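Local structure of amine oxidase (Emericella nidulans, 3PGB) at residues Met531-Leu536 and Ala625-Leu630; Val535-Ala540 and Val689-Leu694. The protein is a copper- and topaquinone-dependent amine oxidase that probably catalyses the oxidative deamination of primary amines. One frame throughout, in Å; residues are numbered along the deposited sequence.

Interaction 1 (Met531-Leu536 and Ala625-Leu630); sequences MHDHVL and AHLTVL. With CU (copper (II) ion), chain D.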
ATOM      1  N   MET A 531      -7.337 -20.491   9.338  1.00 14.64           N
ATOM      2  CA  MET A 531      -6.296 -19.474   9.374  1.00 14.64           C
ATOM      3  C   MET A 531      -5.052 -19.974   8.668  1.00 14.50           C
ATOM      4  O   MET A 531      -4.771 -21.167   8.682  1.00 14.47           O
ATOM      5  CB  MET A 531      -5.964 -19.076  10.816  1.00 14.87           C
ATOM      6  CG  MET A 531      -5.469 -20.204  11.707  1.00 15.40           C
ATOM      7  SD  MET A 531      -5.241 -19.695  13.425  1.00 16.99           S
ATOM      8  CE  MET A 531      -3.982 -18.423  13.240  1.00 16.53           C
ATOM      9  N   HIS A 532      -4.319 -19.063   8.037  1.00 14.46           N
ATOM     10  CA  HIS A 532      -3.069 -19.424   7.380  1.00 14.69           C
ATOM     11  C   HIS A 532      -2.192 -18.208   7.117  1.00 14.85           C
ATOM     12  O   HIS A 532      -2.693 -17.089   6.982  1.00 15.04           O
ATOM     13  CB  HIS A 532      -3.333 -20.176   6.066  1.00 14.67           C
ATOM     14  CG  HIS A 532      -4.209 -19.432   5.105  1.00 14.82           C
ATOM     15  ND1 HIS A 532      -5.583 -19.523   5.126  1.00 14.13           N
ATOM     16  CD2 HIS A 532      -3.904 -18.576   4.100  1.00 15.48           C
ATOM     17  CE1 HIS A 532      -6.086 -18.751   4.179  1.00 15.49           C
ATOM     18  NE2 HIS A 532      -5.090 -18.168   3.538  1.00 15.09           N
ATOM     19  N   ASP A 533      -0.882 -18.436   7.068  1.00 14.91           N
ATOM     20  CA  ASP A 533       0.066 -17.407   6.660  1.00 14.97           C
ATOM     21  C   ASP A 533       0.482 -17.644   5.210  1.00 15.06           C
ATOM     22  O   ASP A 533       0.872 -18.756   4.835  1.00 15.02           O
ATOM     23  CB  ASP A 533       1.312 -17.416   7.549  1.00 14.97           C
ATOM     24  CG  ASP A 533       1.121 -16.660   8.860  1.00 15.63           C
ATOM     25  OD1 ASP A 533       0.024 -16.108   9.116  1.00 15.06           O
ATOM     26  OD2 ASP A 533       2.097 -16.622   9.643  1.00 16.01           O
ATOM     27  N   HIS A 534       0.370 -16.599   4.398  1.00 14.88           N
ATOM     28  CA  HIS A 534       0.969 -16.589   3.082  1.00 14.86           C
ATOM     29  C   HIS A 534       2.344 -15.980   3.251  1.00 14.87           C
ATOM     30  O   HIS A 534       2.469 -14.874   3.791  1.00 15.24           O
ATOM     31  CB  HIS A 534       0.181 -15.714   2.115  1.00 14.97           C
ATOM     32  CG  HIS A 534      -1.156 -16.263   1.738  1.00 14.85           C
ATOM     33  ND1 HIS A 534      -1.318 -17.221   0.763  1.00 14.72           N
ATOM     34  CD2 HIS A 534      -2.398 -15.957   2.177  1.00 14.72           C
ATOM     35  CE1 HIS A 534      -2.602 -17.495   0.630  1.00 15.23           C
ATOM     36  NE2 HIS A 534      -3.279 -16.740   1.476  1.00 14.76           N
ATOM     37  N   VAL A 535       3.375 -16.693   2.814  1.00 14.34           N
ATOM     38  CA  VAL A 535       4.709 -16.115   2.763  1.00 14.08           C
ATOM     39  C   VAL A 535       5.292 -16.490   1.418  1.00 13.80           C
ATOM     40  O   VAL A 535       5.370 -17.671   1.087  1.00 13.40           O
ATOM     41  CB  VAL A 535       5.626 -16.614   3.907  1.00 14.08           C
ATOM     42  CG1 VAL A 535       6.928 -15.839   3.906  1.00 13.51           C
ATOM     43  CG2 VAL A 535       4.941 -16.482   5.257  1.00 13.57           C
ATOM     44  N   LEU A 536       5.662 -15.477   0.638  1.00 13.60           N
ATOM     45  CA  LEU A 536       6.212 -15.688  -0.694  1.00 13.62           C
ATOM     46  C   LEU A 536       7.589 -15.058  -0.762  1.00 13.76           C
ATOM     47  O   LEU A 536       7.728 -13.861  -0.543  1.00 13.80           O
ATOM     48  CB  LEU A 536       5.292 -15.084  -1.757  1.00 13.55           C
ATOM     49  CG  LEU A 536       3.886 -15.698  -1.831  1.00 12.75           C
ATOM     50  CD1 LEU A 536       2.910 -14.933  -0.958  1.00 12.18           C
ATOM     51  CD2 LEU A 536       3.388 -15.730  -3.268  1.00 12.76           C
ATOM     52  N   ALA A 625       4.659  -9.720   5.766  1.00 20.57           N
ATOM     53  CA  ALA A 625       4.626 -10.547   6.969  1.00 20.24           C
ATOM     54  C   ALA A 625       5.351 -11.859   6.747  1.00 19.86           C
ATOM     55  O   ALA A 625       5.217 -12.473   5.693  1.00 19.90           O
ATOM     56  CB  ALA A 625       3.185 -10.816   7.391  1.00 20.31           C
ATOM     57  N   HIS A 626       6.120 -12.285   7.744  1.00 19.51           N
ATOM     58  CA  HIS A 626       6.779 -13.595   7.703  1.00 19.19           C
ATOM     59  C   HIS A 626       5.993 -14.619   8.529  1.00 18.96           C
ATOM     60  O   HIS A 626       5.004 -14.266   9.187  1.00 18.71           O
ATOM     61  CB  HIS A 626       8.224 -13.485   8.178  1.00 19.05           C
ATOM     62  CG  HIS A 626       8.370 -13.031   9.594  1.00 19.02           C
ATOM     63  ND1 HIS A 626       8.695 -11.736   9.928  1.00 18.89           N
ATOM     64  CD2 HIS A 626       8.264 -13.705  10.762  1.00 19.27           C
ATOM     65  CE1 HIS A 626       8.768 -11.626  11.242  1.00 18.97           C
ATOM     66  NE2 HIS A 626       8.515 -12.808  11.772  1.00 18.95           N
ATOM     67  N   LEU A 627       6.434 -15.877   8.488  1.00 18.62           N
ATOM     68  CA  LEU A 627       5.715 -16.985   9.125  1.00 18.33           C
ATOM     69  C   LEU A 627       5.607 -16.781  10.631  1.00 18.16           C
ATOM     70  O   LEU A 627       6.600 -16.509  11.299  1.00 17.95           O
ATOM     71  CB  LEU A 627       6.405 -18.317   8.812  1.00 18.31           C
ATOM     72  CG  LEU A 627       5.846 -19.613   9.417  1.00 18.22           C
ATOM     73  CD1 LEU A 627       4.416 -19.881   8.983  1.00 17.50           C
ATOM     74  CD2 LEU A 627       6.745 -20.787   9.038  1.00 17.43           C
ATOM     75  N   THR A 628       4.385 -16.898  11.147  1.00 18.29           N
ATOM     76  CA  THR A 628       4.099 -16.732  12.573  1.00 18.09           C
ATOM     77  C   THR A 628       4.690 -17.881  13.368  1.00 18.14           C
ATOM     78  O   THR A 628       5.339 -17.670  14.395  1.00 18.08           O
ATOM     79  CB  THR A 628       2.575 -16.716  12.837  1.00 18.22           C
ATOM     80  OG1 THR A 628       1.963 -15.649  12.102  1.00 17.85           O
ATOM     81  CG2 THR A 628       2.264 -16.556  14.330  1.00 18.01           C
ATOM     82  N   VAL A 629       4.460 -19.096  12.873  1.00 18.10           N
ATOM     83  CA  VAL A 629       4.829 -20.321  13.579  1.00 18.04           C
ATOM     84  C   VAL A 629       6.338 -20.389  13.789  1.00 18.31           C
ATOM     85  O   VAL A 629       7.108 -20.210  12.850  1.00 18.28           O
ATOM     86  CB  VAL A 629       4.368 -21.582  12.805  1.00 17.99           C
ATOM     87  CG1 VAL A 629       4.595 -22.839  13.632  1.00 17.95           C
ATOM     88  CG2 VAL A 629       2.896 -21.469  12.402  1.00 17.76           C
ATOM     89  N   LEU A 630       6.748 -20.625  15.032  1.00 18.71           N
ATOM     90  CA  LEU A 630       8.153 -20.756  15.387  1.00 19.06           C
ATOM     91  C   LEU A 630       8.508 -22.240  15.420  1.00 19.53           C
ATOM     92  O   LEU A 630       7.776 -23.039  15.999  1.00 19.45           O
ATOM     93  CB  LEU A 630       8.408 -20.134  16.759  1.00 19.12           C
ATOM     94  CG  LEU A 630       8.061 -18.654  16.939  1.00 18.99           C
ATOM     95  CD1 LEU A 630       8.205 -18.271  18.415  1.00 18.43           C
ATOM     96  CD2 LEU A 630       8.936 -17.770  16.052  1.00 18.22           C
TER
HETATM   97 CU    CU D 901      -5.234 -16.639   2.200  1.00 23.17          CU
HETATM   98  O   HOH W   1      -6.527 -17.798   0.427  1.00 17.59           O
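Asp533 reaches Thr628 with its carboxylate, the two side chains crossing at about a right angle. One carboxylate oxygen of Asp533, OD2, takes two hydrogen bonds from the same residue. The hydroxyl OG1 of Thr628 donates to OD2 of Asp533 at 2.6 Å on the syn lone pair, the side of the other carboxylate oxygen, while the backbone N of Thr628 approaches the same OD2 at 2.8 Å, nearly along the C-O axis, with an N-H...O angle of 151°. The torsion of Thr628 (chi1 -59°) sets OG1 beside its own backbone N, which lets both donors converge on one acceptor. OD1 of Asp533 is held by ND1 of His697, so both oxygens of this buried carboxylate have partners.

Asp533 is the middle residue of the copper-binding His-X-His motif of the copper amine oxidases. His534 points away from the loop 625-630; His532 and His534 both bind the copper through NE2, at 2.0 Å for His532 and 2.1 Å for His534. His698 completes the histidine set, and a water lies 2.5 Å from the metal. Asp533 itself points toward the loop and ties the strand to it.

Val535, the next residue to face the loop, reaches it through one methyl: CG2 lies 3.6 Å from the backbone N of Leu627, and 4.3 Å from CB of Leu627. Leu627 also packs on Leu386 and His388 of strand 374-389, while across the dimer interface Thr628 touches Met574 of the second subunit.

Interaction 2 (Val535-Ala540 and Val689-Leu694); sequences VLNFKA and VVWLNL
Two neighbouring antiparallel strands of the enzyme domain, 532-542 and 686-698, pair here with short-segment axes 4.5 Å apart and N-to-C directions at 152°. Leu536 with Leu694, Phe538 with Leu692 and Ala540 with Val690 are hydrogen-bonded pairs, each closed by two reciprocal N-H...O bonds. Between them stand the non-hydrogen-bonded pairs Asn537 with Asn693 and Lys539 with Trp691.

On the face carrying these last four residues, ND2 of Asn537 donates to OD1 of Asn693 at 2.9 Å. The bond is straight (168°) and lies in the amide plane of Asn537, but the donor stands above the carbonyl plane of Asn693, the amides turned 68° apart. OD1 of Asn537 goes to Ser658, and ND2 of Asn693 to Tyr644 O and Trp641 O. Lys539 runs fully extended alongside the Trp691 indole, its CG 4.0 Å from the centroid of the six-membered ring, a CH-pi contact over the face; its NZ goes on to Glu379 and Pro656 O. CG1 of Val689 stands over the same indole face, offset toward the rim, 3.6 Å from CG of Lys539.

Turned to the other face, Phe538 meets Leu694, CE1 to CD1 at 3.7 Å, and also touches Phe488 and Tyr490 of strand 486-492. With hydrocarbon on this face and buried amides, lysine and indole on the other, the strand pair belongs to the beta-sandwich core of the copper amine oxidase catalytic domain.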
ATOM      1  N   VAL A 535       3.375 -16.693   2.814  1.00 14.34           N
ATOM      2  CA  VAL A 535       4.709 -16.115   2.763  1.00 14.08           C
ATOM      3  C   VAL A 535       5.292 -16.490   1.418  1.00 13.80           C
ATOM      4  O   VAL A 535       5.370 -17.671   1.087  1.00 13.40           O
ATOM      5  CB  VAL A 535       5.626 -16.614   3.907  1.00 14.08           C
ATOM      6  CG1 VAL A 535       6.928 -15.839   3.906  1.00 13.51           C
ATOM      7  CG2 VAL A 535       4.941 -16.482   5.257  1.00 13.57           C
ATOM      8  N   LEU A 536       5.662 -15.477   0.638  1.00 13.60           N
ATOM      9  CA  LEU A 536       6.212 -15.688  -0.694  1.00 13.62           C
ATOM     10  C   LEU A 536       7.589 -15.058  -0.762  1.00 13.76           C
ATOM     11  O   LEU A 536       7.728 -13.861  -0.543  1.00 13.80           O
ATOM     12  CB  LEU A 536       5.292 -15.084  -1.757  1.00 13.55           C
ATOM     13  CG  LEU A 536       3.886 -15.698  -1.831  1.00 12.75           C
ATOM     14  CD1 LEU A 536       2.910 -14.933  -0.958  1.00 12.18           C
ATOM     15  CD2 LEU A 536       3.388 -15.730  -3.268  1.00 12.76           C
ATOM     16  N   ASN A 537       8.602 -15.871  -1.056  1.00 14.20           N
ATOM     17  CA  ASN A 537      10.004 -15.424  -1.032  1.00 14.25           C
ATOM     18  C   ASN A 537      10.453 -14.965  -2.402  1.00 14.11           C
ATOM     19  O   ASN A 537      10.197 -15.640  -3.392  1.00 14.17           O
ATOM     20  CB  ASN A 537      10.936 -16.544  -0.548  1.00 14.10           C
ATOM     21  CG  ASN A 537      12.328 -16.032  -0.177  1.00 14.68           C
ATOM     22  OD1 ASN A 537      13.331 -16.371  -0.823  1.00 14.42           O
ATOM     23  ND2 ASN A 537      12.392 -15.208   0.860  1.00 14.79           N
ATOM     24  N   PHE A 538      11.140 -13.827  -2.444  1.00 14.24           N
ATOM     25  CA  PHE A 538      11.648 -13.262  -3.690  1.00 14.28           C
ATOM     26  C   PHE A 538      13.149 -13.048  -3.604  1.00 14.55           C
ATOM     27  O   PHE A 538      13.646 -12.552  -2.592  1.00 14.85           O
ATOM     28  CB  PHE A 538      10.962 -11.929  -3.981  1.00 14.18           C
ATOM     29  CG  PHE A 538       9.554 -12.064  -4.490  1.00 13.49           C
ATOM     30  CD1 PHE A 538       8.495 -12.178  -3.610  1.00 13.83           C
ATOM     31  CD2 PHE A 538       9.293 -12.058  -5.846  1.00 13.50           C
ATOM     32  CE1 PHE A 538       7.193 -12.294  -4.078  1.00 14.19           C
ATOM     33  CE2 PHE A 538       7.998 -12.176  -6.322  1.00 13.55           C
ATOM     34  CZ  PHE A 538       6.949 -12.294  -5.442  1.00 13.82           C
ATOM     35  N   LYS A 539      13.865 -13.415  -4.667  1.00 14.79           N
ATOM     36  CA  LYS A 539      15.303 -13.165  -4.760  1.00 14.82           C
ATOM     37  C   LYS A 539      15.555 -11.832  -5.467  1.00 14.90           C
ATOM     38  O   LYS A 539      15.114 -11.634  -6.599  1.00 14.66           O
ATOM     39  CB  LYS A 539      15.986 -14.296  -5.518  1.00 14.96           C
ATOM     40  CG  LYS A 539      17.510 -14.203  -5.560  1.00 15.48           C
ATOM     41  CD  LYS A 539      18.093 -15.305  -6.417  1.00 16.09           C
ATOM     42  CE  LYS A 539      19.603 -15.277  -6.424  1.00 16.25           C
ATOM     43  NZ  LYS A 539      20.174 -16.372  -7.272  1.00 16.20           N
ATOM     44  N   ALA A 540      16.256 -10.925  -4.788  1.00 14.91           N
ATOM     45  CA  ALA A 540      16.606  -9.621  -5.339  1.00 14.95           C
ATOM     46  C   ALA A 540      18.130  -9.464  -5.352  1.00 15.08           C
ATOM     47  O   ALA A 540      18.729  -9.039  -4.369  1.00 15.09           O
ATOM     48  CB  ALA A 540      15.954  -8.512  -4.522  1.00 14.89           C
ATOM     49  N   VAL A 689      22.999 -10.873  -2.022  1.00 14.77           N
ATOM     50  CA  VAL A 689      21.655 -11.127  -2.516  1.00 14.18           C
ATOM     51  C   VAL A 689      20.691 -10.804  -1.388  1.00 14.00           C
ATOM     52  O   VAL A 689      20.865 -11.277  -0.263  1.00 13.97           O
ATOM     53  CB  VAL A 689      21.473 -12.599  -2.917  1.00 14.09           C
ATOM     54  CG1 VAL A 689      20.059 -12.844  -3.428  1.00 14.31           C
ATOM     55  CG2 VAL A 689      22.484 -12.989  -3.953  1.00 13.95           C
ATOM     56  N   VAL A 690      19.687  -9.984  -1.679  1.00 13.77           N
ATOM     57  CA  VAL A 690      18.644  -9.687  -0.714  1.00 13.37           C
ATOM     58  C   VAL A 690      17.458 -10.602  -0.998  1.00 13.24           C
ATOM     59  O   VAL A 690      16.912 -10.593  -2.094  1.00 12.91           O
ATOM     60  CB  VAL A 690      18.223  -8.220  -0.788  1.00 13.46           C
ATOM     61  CG1 VAL A 690      17.171  -7.911   0.276  1.00 13.36           C
ATOM     62  CG2 VAL A 690      19.438  -7.324  -0.623  1.00 13.20           C
ATOM     63  N   TRP A 691      17.098 -11.410  -0.004  1.00 13.38           N
ATOM     64  CA  TRP A 691      15.957 -12.315  -0.084  1.00 13.32           C
ATOM     65  C   TRP A 691      14.785 -11.690   0.680  1.00 13.22           C
ATOM     66  O   TRP A 691      14.875 -11.477   1.884  1.00 12.89           O
ATOM     67  CB  TRP A 691      16.316 -13.678   0.525  1.00 13.35           C
ATOM     68  CG  TRP A 691      17.569 -14.289  -0.022  1.00 13.57           C
ATOM     69  CD1 TRP A 691      18.841 -14.089   0.425  1.00 14.50           C
ATOM     70  CD2 TRP A 691      17.673 -15.205  -1.117  1.00 13.57           C
ATOM     71  NE1 TRP A 691      19.732 -14.819  -0.324  1.00 13.98           N
ATOM     72  CE2 TRP A 691      19.039 -15.514  -1.277  1.00 13.55           C
ATOM     73  CE3 TRP A 691      16.745 -15.795  -1.977  1.00 13.43           C
ATOM     74  CZ2 TRP A 691      19.499 -16.386  -2.264  1.00 13.67           C
ATOM     75  CZ3 TRP A 691      17.204 -16.663  -2.956  1.00 13.67           C
ATOM     76  CH2 TRP A 691      18.568 -16.952  -3.089  1.00 13.20           C
ATOM     77  N   LEU A 692      13.693 -11.400  -0.024  1.00 13.39           N
ATOM     78  CA  LEU A 692      12.558 -10.669   0.554  1.00 13.54           C
ATOM     79  C   LEU A 692      11.314 -11.528   0.626  1.00 13.68           C
ATOM     80  O   LEU A 692      10.989 -12.231  -0.335  1.00 13.82           O
ATOM     81  CB  LEU A 692      12.224  -9.445  -0.299  1.00 13.44           C
ATOM     82  CG  LEU A 692      13.318  -8.403  -0.458  1.00 13.28           C
ATOM     83  CD1 LEU A 692      12.888  -7.396  -1.505  1.00 13.06           C
ATOM     84  CD2 LEU A 692      13.626  -7.732   0.882  1.00 13.02           C
ATOM     85  N   ASN A 693      10.610 -11.458   1.755  1.00 13.78           N
ATOM     86  CA  ASN A 693       9.301 -12.087   1.881  1.00 14.00           C
ATOM     87  C   ASN A 693       8.167 -11.082   1.710  1.00 14.38           C
ATOM     88  O   ASN A 693       8.126 -10.053   2.388  1.00 14.50           O
ATOM     89  CB  ASN A 693       9.153 -12.793   3.232  1.00 13.93           C
ATOM     90  CG  ASN A 693       9.838 -14.149   3.268  1.00 13.67           C
ATOM     91  OD1 ASN A 693       9.885 -14.862   2.264  1.00 13.98           O
ATOM     92  ND2 ASN A 693      10.360 -14.515   4.430  1.00 12.26           N
ATOM     93  N   LEU A 694       7.267 -11.371   0.776  1.00 14.72           N
ATOM     94  CA  LEU A 694       5.950 -10.772   0.789  1.00 15.12           C
ATOM     95  C   LEU A 694       5.067 -11.776   1.514  1.00 15.79           C
ATOM     96  O   LEU A 694       5.349 -12.976   1.489  1.00 16.48           O
ATOM     97  CB  LEU A 694       5.443 -10.515  -0.630  1.00 15.01           C
ATOM     98  CG  LEU A 694       6.308  -9.643  -1.548  1.00 14.41           C
ATOM     99  CD1 LEU A 694       5.501  -9.225  -2.767  1.00 14.22           C
ATOM    100  CD2 LEU A 694       6.854  -8.428  -0.848  1.00 13.64           C
TER

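Both contacts start from strand 532-542 and share Val535 and Leu536, and their centres lie 14 Å apart. Along the chain the strand comes first, then the loop 625-630 of interaction 1, and last the segment 689-694 of interaction 2. The beginning of the strand carries two copper ligands and meets the loop; the strand pairs with 686-698 along both this part and its later part, the latter being interaction 2. That second strand continues to His698, the third copper ligand, so the pairing runs on toward the metal. The second subunit does not touch interaction 2; the strand thus joins the domain core to the copper site, while the loop 625-630 lies against that subunit.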